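Local coordinates for nitronate monooxygenase family protein (Pseudomonas aeruginosa, PDB 4QIT) that uses FMN and molecular oxygen to denitrify alkyl nitronates oxidatively, with the toxin propionate 3-nitronate as its best and presumed physiological substrate, at residues A[15-20]-A[69-74]; A[97-102]-A[287-292]; A[262-267]-A[337-342]. The protein carries 1 engineered substitution. All blocks are in the same frame, centred on the assembly; numbering follows the deposited sequence.

Interaction 1: A[15-20]-A[69-74]; sequences LGIQQP and DKPFNV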
loop_
_atom_site.group_PDB
_atom_site.type_symbol
_atom_site.label_atom_id
_atom_site.label_comp_id
_atom_site.label_asym_id
_atom_site.label_seq_id
_atom_site.Cartn_x
_atom_site.Cartn_y
_atom_site.Cartn_z
ATOM N N LEU A 15 -11.132 4.739 26.092
ATOM C CA LEU A 15 -12.463 4.331 25.701
ATOM C C LEU A 15 -12.978 3.502 26.862
ATOM O O LEU A 15 -12.275 3.338 27.843
ATOM C CB LEU A 15 -12.426 3.620 24.352
ATOM C CG LEU A 15 -12.362 4.838 23.408
ATOM C CD1 LEU A 15 -10.951 5.159 22.884
ATOM C CD2 LEU A 15 -13.419 4.852 22.314
ATOM N N GLY A 16 -14.199 3.023 26.840
ATOM C CA GLY A 16 -14.595 2.361 28.072
ATOM C C GLY A 16 -14.332 0.869 28.094
ATOM O O GLY A 16 -15.082 0.145 28.732
ATOM N N ILE A 17 -13.279 0.406 27.418
ATOM C CA ILE A 17 -13.278 -0.976 26.916
ATOM C C ILE A 17 -12.140 -1.864 27.405
ATOM O O ILE A 17 -11.170 -1.379 27.985
ATOM C CB ILE A 17 -13.307 -0.995 25.369
ATOM C CG1 ILE A 17 -11.982 -0.478 24.793
ATOM C CG2 ILE A 17 -14.493 -0.186 24.866
ATOM C CD1 ILE A 17 -12.022 -0.189 23.278
ATOM N N GLN A 18 -12.252 -3.164 27.137
ATOM C CA GLN A 18 -11.255 -4.126 27.588
ATOM C C GLN A 18 -10.197 -4.462 26.531
ATOM O O GLN A 18 -9.060 -4.776 26.878
ATOM C CB GLN A 18 -11.938 -5.411 28.074
ATOM C CG GLN A 18 -12.825 -5.213 29.296
ATOM C CD GLN A 18 -12.039 -4.764 30.512
ATOM O OE1 GLN A 18 -10.993 -5.330 30.831
ATOM N NE2 GLN A 18 -12.534 -3.732 31.194
ATOM N N GLN A 19 -10.569 -4.416 25.249
ATOM C CA GLN A 19 -9.673 -4.860 24.177
ATOM C C GLN A 19 -9.464 -3.755 23.155
ATOM O O GLN A 19 -10.406 -3.062 22.807
ATOM C CB GLN A 19 -10.236 -6.096 23.462
ATOM C CG GLN A 19 -10.495 -7.274 24.381
ATOM C CD GLN A 19 -9.236 -7.766 25.062
ATOM O OE1 GLN A 19 -8.118 -7.545 24.581
ATOM N NE2 GLN A 19 -9.407 -8.451 26.190
ATOM N N PRO A 20 -8.232 -3.615 22.650
ATOM C CA PRO A 20 -7.925 -2.501 21.737
ATOM C C PRO A 20 -8.287 -2.820 20.290
ATOM O O PRO A 20 -7.449 -2.691 19.384
ATOM C CB PRO A 20 -6.408 -2.359 21.883
ATOM C CG PRO A 20 -5.946 -3.769 22.115
ATOM C CD PRO A 20 -7.026 -4.398 22.983
ATOM N N ASP A 69 -24.453 -2.840 27.136
ATOM C CA ASP A 69 -24.203 -1.795 28.137
ATOM C C ASP A 69 -22.854 -1.127 27.910
ATOM O O ASP A 69 -22.522 -0.146 28.568
ATOM C CB ASP A 69 -24.161 -2.372 29.564
ATOM C CG ASP A 69 -25.477 -2.944 30.025
ATOM O OD1 ASP A 69 -26.532 -2.539 29.509
ATOM O OD2 ASP A 69 -25.444 -3.808 30.932
ATOM N N LYS A 70 -22.066 -1.679 26.993
ATOM C CA LYS A 70 -20.686 -1.268 26.816
ATOM C C LYS A 70 -20.526 -0.145 25.779
ATOM O O LYS A 70 -21.464 0.160 25.038
ATOM C CB LYS A 70 -19.828 -2.512 26.499
ATOM C CG LYS A 70 -19.726 -3.465 27.703
ATOM C CD LYS A 70 -19.202 -4.850 27.340
ATOM C CE LYS A 70 -19.309 -5.852 28.495
ATOM N NZ LYS A 70 -20.730 -6.211 28.830
ATOM N N PRO A 71 -19.362 0.524 25.783
ATOM C CA PRO A 71 -19.103 1.607 24.828
ATOM C C PRO A 71 -19.189 1.148 23.382
ATOM O O PRO A 71 -18.819 0.025 23.070
ATOM C CB PRO A 71 -17.659 1.992 25.141
ATOM C CG PRO A 71 -17.546 1.701 26.625
ATOM C CD PRO A 71 -18.282 0.414 26.781
ATOM N N PHE A 72 -19.671 2.033 22.519
ATOM C CA PHE A 72 -19.646 1.803 21.077
ATOM C C PHE A 72 -19.394 3.115 20.346
ATOM O O PHE A 72 -19.418 4.196 20.943
ATOM C CB PHE A 72 -20.932 1.114 20.585
ATOM C CG PHE A 72 -22.188 1.896 20.862
ATOM C CD1 PHE A 72 -22.863 1.736 22.066
ATOM C CD2 PHE A 72 -22.695 2.784 19.926
ATOM C CE1 PHE A 72 -24.025 2.450 22.332
ATOM C CE2 PHE A 72 -23.859 3.501 20.184
ATOM C CZ PHE A 72 -24.521 3.330 21.396
ATOM N N ASN A 73 -19.165 2.995 19.042
ATOM C CA ASN A 73 -18.667 4.064 18.184
ATOM C C ASN A 73 -19.723 4.380 17.128
ATOM O O ASN A 73 -20.304 3.475 16.517
ATOM C CB ASN A 73 -17.357 3.558 17.550
ATOM C CG ASN A 73 -16.798 4.461 16.456
ATOM O OD1 ASN A 73 -16.964 5.691 16.460
ATOM N ND2 ASN A 73 -16.080 3.840 15.515
ATOM N N VAL A 74 -19.994 5.668 16.947
ATOM C CA VAL A 74 -20.953 6.129 15.949
ATOM C C VAL A 74 -20.217 6.968 14.916
ATOM O O VAL A 74 -19.560 7.951 15.269
ATOM C CB VAL A 74 -22.097 6.934 16.593
ATOM C CG1 VAL A 74 -23.029 7.481 15.526
ATOM C CG2 VAL A 74 -22.864 6.043 17.567
#
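Pro71 lays one edge of its pyrrolidine ring on the backbone of Gly16 and the neighbouring branch of Ile17, and the whole contact is made by van der Waals forces. The ring-to-backbone part is the tighter: Pro71 CG stands 3.4 Å from Gly16 CA and 3.6 Å from Gly16 O, while Pro71 CD lies 3.8 Å from the same carbonyl oxygen. Because Gly16 has no side chain, the ring can settle directly against the main chain.

The segments belong to the TIM barrel. Residues 15-20 link helix 8-14 to strand 21-23, and Pro71 lies in the run that leads into strand 72-77, so the contact ties together two chain segments that lead into barrel strands.

The side-chain part is smaller. Ile17 offers its CG2 branch, 3.9 Å from Pro71 CB and 4.0 Å from Pro71 CG. With chi1 at 69°, CG1 sits between the backbone N and the carbonyl carbon, and CG2, beside the backbone N, is the branch that touches the ring. Among polar links to the surroundings, the carbonyl of Pro71 is hydrogen-bonded to Ser39 of helix 32-41, and backbone bonds join Gln19 to Gly42 and Pro20 to Val242.

Interaction 2: A[97-102]-A[287-292]; sequences KPLFAE and PNRMFF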
loop_
_atom_site.group_PDB
_atom_site.type_symbol
_atom_site.label_atom_id
_atom_site.label_comp_id
_atom_site.label_asym_id
_atom_site.label_seq_id
_atom_site.Cartn_x
_atom_site.Cartn_y
_atom_site.Cartn_z
ATOM N N LYS A 97 -26.977 4.627 -19.510
ATOM C CA LYS A 97 -28.250 4.165 -20.074
ATOM C C LYS A 97 -28.262 2.708 -20.585
ATOM O O LYS A 97 -29.205 1.963 -20.295
ATOM C CB LYS A 97 -28.707 5.140 -21.164
ATOM C CG LYS A 97 -30.199 5.244 -21.342
ATOM C CD LYS A 97 -30.533 6.526 -22.091
ATOM C CE LYS A 97 -32.012 6.847 -22.014
ATOM N NZ LYS A 97 -32.247 8.179 -21.377
ATOM N N PRO A 98 -27.221 2.286 -21.329
ATOM C CA PRO A 98 -27.254 0.894 -21.798
ATOM C C PRO A 98 -27.196 -0.142 -20.673
ATOM O O PRO A 98 -27.766 -1.224 -20.820
ATOM C CB PRO A 98 -25.996 0.788 -22.669
ATOM C CG PRO A 98 -25.722 2.181 -23.105
ATOM C CD PRO A 98 -26.098 3.031 -21.929
ATOM N N LEU A 99 -26.517 0.177 -19.572
ATOM C CA LEU A 99 -26.470 -0.727 -18.424
ATOM C C LEU A 99 -27.851 -0.902 -17.785
ATOM O O LEU A 99 -28.263 -2.022 -17.444
ATOM C CB LEU A 99 -25.453 -0.227 -17.394
ATOM C CG LEU A 99 -24.028 -0.103 -17.930
ATOM C CD1 LEU A 99 -23.114 0.563 -16.904
ATOM C CD2 LEU A 99 -23.493 -1.471 -18.346
ATOM N N PHE A 100 -28.573 0.201 -17.625
ATOM C CA PHE A 100 -29.929 0.126 -17.096
ATOM C C PHE A 100 -30.812 -0.677 -18.043
ATOM O O PHE A 100 -31.642 -1.481 -17.602
ATOM C CB PHE A 100 -30.513 1.528 -16.901
ATOM C CG PHE A 100 -30.023 2.235 -15.660
ATOM C CD1 PHE A 100 -30.687 2.074 -14.454
ATOM C CD2 PHE A 100 -28.910 3.069 -15.705
ATOM C CE1 PHE A 100 -30.254 2.730 -13.317
ATOM C CE2 PHE A 100 -28.464 3.722 -14.561
ATOM C CZ PHE A 100 -29.136 3.552 -13.370
ATOM N N ALA A 101 -30.608 -0.474 -19.345
ATOM C CA ALA A 101 -31.438 -1.113 -20.368
ATOM C C ALA A 101 -31.277 -2.633 -20.393
ATOM O O ALA A 101 -32.217 -3.352 -20.750
ATOM C CB ALA A 101 -31.149 -0.510 -21.748
ATOM N N GLU A 102 -30.099 -3.125 -20.009
ATOM C CA GLU A 102 -29.872 -4.568 -19.867
ATOM C C GLU A 102 -30.893 -5.215 -18.934
ATOM O O GLU A 102 -31.208 -6.410 -19.049
ATOM C CB GLU A 102 -28.476 -4.837 -19.294
ATOM C CG GLU A 102 -27.321 -4.656 -20.257
ATOM C CD GLU A 102 -26.014 -5.186 -19.684
ATOM O OE1 GLU A 102 -24.958 -4.576 -19.949
ATOM O OE2 GLU A 102 -26.053 -6.223 -18.984
ATOM N N PRO A 287 -13.577 -6.243 -7.541
ATOM C CA PRO A 287 -13.947 -5.592 -8.805
ATOM C C PRO A 287 -15.048 -6.322 -9.575
ATOM O O PRO A 287 -15.119 -7.558 -9.620
ATOM C CB PRO A 287 -12.632 -5.569 -9.605
ATOM C CG PRO A 287 -11.749 -6.568 -8.926
ATOM C CD PRO A 287 -12.148 -6.611 -7.491
ATOM N N ASN A 288 -15.922 -5.524 -10.169
ATOM C CA ASN A 288 -17.022 -6.040 -10.968
ATOM C C ASN A 288 -17.340 -5.044 -12.079
ATOM O O ASN A 288 -16.494 -4.237 -12.445
ATOM C CB ASN A 288 -18.236 -6.360 -10.089
ATOM C CG ASN A 288 -18.772 -5.147 -9.344
ATOM O OD1 ASN A 288 -18.513 -3.997 -9.705
ATOM N ND2 ASN A 288 -19.554 -5.411 -8.303
ATOM N N ARG A 289 -18.566 -5.066 -12.598
ATOM C CA ARG A 289 -18.887 -4.209 -13.742
ATOM C C ARG A 289 -18.927 -2.711 -13.419
ATOM O O ARG A 289 -18.806 -1.874 -14.324
ATOM C CB ARG A 289 -20.176 -4.686 -14.423
ATOM C CG ARG A 289 -20.057 -6.113 -14.933
ATOM C CD ARG A 289 -21.305 -6.555 -15.678
ATOM N NE ARG A 289 -21.542 -5.758 -16.879
ATOM C CZ ARG A 289 -22.665 -5.816 -17.588
ATOM N NH1 ARG A 289 -23.638 -6.624 -17.208
ATOM N NH2 ARG A 289 -22.814 -5.060 -18.666
ATOM N N MET A 290 -19.052 -2.367 -12.138
ATOM C CA MET A 290 -18.967 -0.967 -11.735
ATOM C C MET A 290 -17.542 -0.435 -11.632
ATOM O O MET A 290 -17.355 0.753 -11.369
ATOM C CB MET A 290 -19.698 -0.719 -10.412
ATOM C CG MET A 290 -21.206 -0.660 -10.533
ATOM S SD MET A 290 -21.755 0.480 -11.833
ATOM C CE MET A 290 -20.911 2.012 -11.404
ATOM N N PHE A 291 -16.547 -1.294 -11.843
ATOM C CA PHE A 291 -15.143 -0.885 -11.739
ATOM C C PHE A 291 -14.579 -0.656 -13.135
ATOM O O PHE A 291 -13.962 -1.550 -13.722
ATOM C CB PHE A 291 -14.297 -1.969 -11.054
ATOM C CG PHE A 291 -14.494 -2.085 -9.558
ATOM C CD1 PHE A 291 -15.739 -2.392 -9.015
ATOM C CD2 PHE A 291 -13.401 -1.981 -8.701
ATOM C CE1 PHE A 291 -15.898 -2.552 -7.645
ATOM C CE2 PHE A 291 -13.551 -2.142 -7.334
ATOM C CZ PHE A 291 -14.801 -2.421 -6.803
ATOM N N PHE A 292 -14.780 0.537 -13.678
ATOM C CA PHE A 292 -14.212 0.833 -14.987
ATOM C C PHE A 292 -13.316 2.066 -14.977
ATOM O O PHE A 292 -13.201 2.764 -13.965
ATOM C CB PHE A 292 -15.301 0.920 -16.065
ATOM C CG PHE A 292 -16.381 1.918 -15.774
ATOM C CD1 PHE A 292 -17.507 1.551 -15.056
ATOM C CD2 PHE A 292 -16.284 3.219 -16.249
ATOM C CE1 PHE A 292 -18.511 2.468 -14.795
ATOM C CE2 PHE A 292 -17.281 4.138 -15.999
ATOM C CZ PHE A 292 -18.399 3.766 -15.268
#
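The guanidinium of Arg289 and the carboxylate of Glu102 meet edge to edge, their planes only 23° apart. At the guanidinium edge, in its plane, lies Glu102 CD; the methyl Leu99 CD2 approaches the same group obliquely, 3.7 Å from Arg289 NH2. A second flat group, the ring of Phe291, has Pro287 CA over the centre of one face, 3.4 Å above the plane.

Arg289 grips Glu102 end-on, one nitrogen to each oxygen, in a bidentate salt bridge. NH2 of Arg289 bonds to the syn lone pair of Glu102 OE1 at an unusually short 2.5 Å, a value to be read with caution. Its companion, from Arg289 NH1 to Glu102 OE2, is 3.0 Å long and nearly straight at 163°. Two bonds, both close to the guanidinium plane, restrain rotation of the groups. The arginine chain bends at chi3 (63°), whereas the glutamate runs extended beyond CG, and the two approach from opposite directions.

Arg289 is presented by a type I turn from Asn288 to Phe291, within which Asn288 OD1 accepts from Met290 N at 3.0 Å, an Asx turn.

The pairing joins the C-terminal part of helix 86-101 to the loop after strand 283-285. Helix 307-320 packs against both segments, touching Leu99 through Leu315 and Met290 through Thr312, while Phe292 leans back on Trp92 and Tyr95 of helix 86-101.

Interaction 3: A[262-267]-A[337-342]; sequences EALKGP and ALAREL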
loop_
_atom_site.group_PDB
_atom_site.type_symbol
_atom_site.label_atom_id
_atom_site.label_comp_id
_atom_site.label_asym_id
_atom_site.label_seq_id
_atom_site.Cartn_x
_atom_site.Cartn_y
_atom_site.Cartn_z
ATOM N N GLU A 262 -20.818 -14.785 -0.348
ATOM C CA GLU A 262 -20.296 -15.741 -1.331
ATOM C C GLU A 262 -19.067 -15.184 -2.064
ATOM O O GLU A 262 -18.071 -15.891 -2.244
ATOM C CB GLU A 262 -21.384 -16.111 -2.342
ATOM C CG GLU A 262 -20.889 -16.841 -3.567
ATOM C CD GLU A 262 -22.001 -17.146 -4.557
ATOM O OE1 GLU A 262 -22.703 -16.201 -4.989
ATOM O OE2 GLU A 262 -22.173 -18.335 -4.901
ATOM N N ALA A 263 -19.148 -13.922 -2.481
ATOM C CA ALA A 263 -18.050 -13.242 -3.165
ATOM C C ALA A 263 -16.790 -13.219 -2.303
ATOM O O ALA A 263 -15.691 -13.537 -2.774
ATOM C CB ALA A 263 -18.458 -11.822 -3.518
ATOM N N LEU A 264 -16.955 -12.844 -1.039
ATOM C CA LEU A 264 -15.819 -12.677 -0.143
ATOM C C LEU A 264 -15.230 -14.029 0.286
ATOM O O LEU A 264 -14.031 -14.129 0.554
ATOM C CB LEU A 264 -16.215 -11.807 1.059
ATOM C CG LEU A 264 -15.151 -11.498 2.113
ATOM C CD1 LEU A 264 -13.921 -10.852 1.460
ATOM C CD2 LEU A 264 -15.755 -10.586 3.162
ATOM N N LYS A 265 -16.061 -15.068 0.333
ATOM C CA LYS A 265 -15.571 -16.405 0.671
ATOM C C LYS A 265 -14.849 -17.119 -0.476
ATOM O O LYS A 265 -14.018 -17.996 -0.229
ATOM C CB LYS A 265 -16.704 -17.285 1.217
ATOM C CG LYS A 265 -17.064 -16.960 2.654
ATOM C CD LYS A 265 -17.996 -17.994 3.259
ATOM C CE LYS A 265 -19.432 -17.777 2.820
ATOM N NZ LYS A 265 -20.376 -18.624 3.616
ATOM N N GLY A 266 -15.144 -16.740 -1.718
ATOM C CA GLY A 266 -14.651 -17.472 -2.874
ATOM C C GLY A 266 -13.411 -16.888 -3.515
ATOM O O GLY A 266 -12.707 -16.080 -2.898
ATOM N N PRO A 267 -13.135 -17.287 -4.765
ATOM C CA PRO A 267 -11.874 -16.916 -5.415
ATOM C C PRO A 267 -11.736 -15.422 -5.721
ATOM O O PRO A 267 -10.623 -14.945 -5.906
ATOM C CB PRO A 267 -11.882 -17.739 -6.711
ATOM C CG PRO A 267 -13.324 -18.071 -6.953
ATOM C CD PRO A 267 -13.973 -18.163 -5.606
ATOM N N ALA A 337 -8.429 -12.367 1.500
ATOM C CA ALA A 337 -8.287 -13.825 1.406
ATOM C C ALA A 337 -8.150 -14.493 2.768
ATOM O O ALA A 337 -8.281 -15.723 2.882
ATOM C CB ALA A 337 -7.112 -14.202 0.505
ATOM N N LEU A 338 -7.916 -13.698 3.804
ATOM C CA LEU A 338 -7.782 -14.229 5.159
ATOM C C LEU A 338 -9.077 -14.107 5.972
ATOM O O LEU A 338 -9.085 -14.352 7.189
ATOM C CB LEU A 338 -6.645 -13.524 5.891
ATOM C CG LEU A 338 -5.317 -13.512 5.135
ATOM C CD1 LEU A 338 -4.297 -12.653 5.885
ATOM C CD2 LEU A 338 -4.812 -14.921 4.927
ATOM N N ALA A 339 -10.165 -13.726 5.305
ATOM C CA ALA A 339 -11.462 -13.602 5.962
ATOM C C ALA A 339 -11.936 -14.925 6.546
ATOM O O ALA A 339 -11.695 -16.001 5.977
ATOM C CB ALA A 339 -12.500 -13.035 4.995
ATOM N N ARG A 340 -12.582 -14.831 7.703
ATOM C CA ARG A 340 -13.176 -15.967 8.396
ATOM C C ARG A 340 -14.646 -15.659 8.629
ATOM O O ARG A 340 -15.043 -14.490 8.686
ATOM C CB ARG A 340 -12.487 -16.200 9.738
ATOM C CG ARG A 340 -11.068 -16.714 9.617
ATOM C CD ARG A 340 -10.385 -16.833 10.971
ATOM N NE ARG A 340 -9.732 -15.593 11.396
ATOM C CZ ARG A 340 -8.915 -15.513 12.440
ATOM N NH1 ARG A 340 -8.654 -16.590 13.174
ATOM N NH2 ARG A 340 -8.354 -14.357 12.747
ATOM N N GLU A 341 -15.445 -16.715 8.776
ATOM C CA GLU A 341 -16.886 -16.600 9.009
ATOM C C GLU A 341 -17.211 -17.113 10.404
ATOM O O GLU A 341 -17.302 -18.329 10.615
ATOM C CB GLU A 341 -17.666 -17.411 7.969
ATOM C CG GLU A 341 -19.187 -17.342 8.144
ATOM C CD GLU A 341 -19.936 -18.046 7.030
ATOM O OE1 GLU A 341 -19.368 -18.976 6.420
ATOM O OE2 GLU A 341 -21.093 -17.668 6.754
ATOM N N LEU A 342 -17.376 -16.193 11.353
ATOM C CA LEU A 342 -17.640 -16.554 12.744
ATOM C C LEU A 342 -18.639 -15.582 13.349
ATOM O O LEU A 342 -18.718 -14.439 12.918
ATOM C CB LEU A 342 -16.348 -16.473 13.556
ATOM C CG LEU A 342 -15.167 -17.365 13.180
ATOM C CD1 LEU A 342 -13.924 -16.919 13.936
ATOM C CD2 LEU A 342 -15.476 -18.813 13.513
#
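The C-terminal turn of helix 258-265 meets the connection between helices 307-320 and 344-355 on the FMN-bearing side of this TIM-barrel enzyme. Leu264 and Ala339 form the apolar part of the contact, and Lys265 and Glu341 the charged part. The inner pair lies close to the cofactor site: the side chain of Leu264 is about 4 Å from that of Thr246, a probable FMN-binding residue, and about 8 Å from the bound flavin itself.

Leu264 is buried. Its branch point, CG, is 4.2 Å from Ala339 CB, the single methyl that the loop directs at the helix. The leucine's chi1 of -179° places CG opposite the backbone N, and this carries the branched end across to the alanine. Next in sequence, Lys265 reaches out along the more exposed margin of the contact.

Glu341 meets it there with a fully extended chain, and the two side chains pass at a slant, ammonium group against carboxylate. The aliphatic part of Lys265 shares in the encounter: a bend at chi3 (-79°) goes with the closeness of CD as well as NZ to the carboxylate, Lys265 CD lying 3.6 Å from Glu341 OE1.

Between Ala339 and Glu341, Arg340 points away from helix 258-265 and forms a salt bridge with Glu354 of helix 344-355 and a hydrogen bond with the carbonyl of Met226. At the start of the loop segment, Ala337 and Leu338 pack on Leu210 and Arg209 of the second subunit.

The ammonium NZ of Lys265 is shared unequally between the two carboxylate oxygens: it bonds to Glu341 OE1 at 3.0 Å, on the syn side but 34° out of the carboxylate plane, and only weakly to Glu341 OE2 at 3.4 Å.

The three contacts illustrate how distant chain segments are tied together around one barrel enzyme. Interactions 1 and 2 lie on opposite sides of the chain's centre, their own centres 40 Å apart, although strand 72-77 and helix 86-101 are consecutive elements. Interaction 3 is nearer to each, with centres 27 Å from interaction 1 and 24 Å from interaction 2; its segments alternate along the chain with those of interaction 2, and nearest atoms there are about 8 Å apart. The side chain of Leu264 in interaction 3 lies about 8 Å from the bound FMN and about 13 Å from nitroethane. In interaction 1, Ile17 is about 10 Å, side chain to side chain, from Gln243, a probable FMN-binding residue, whereas interaction 2 is remote from the known sites.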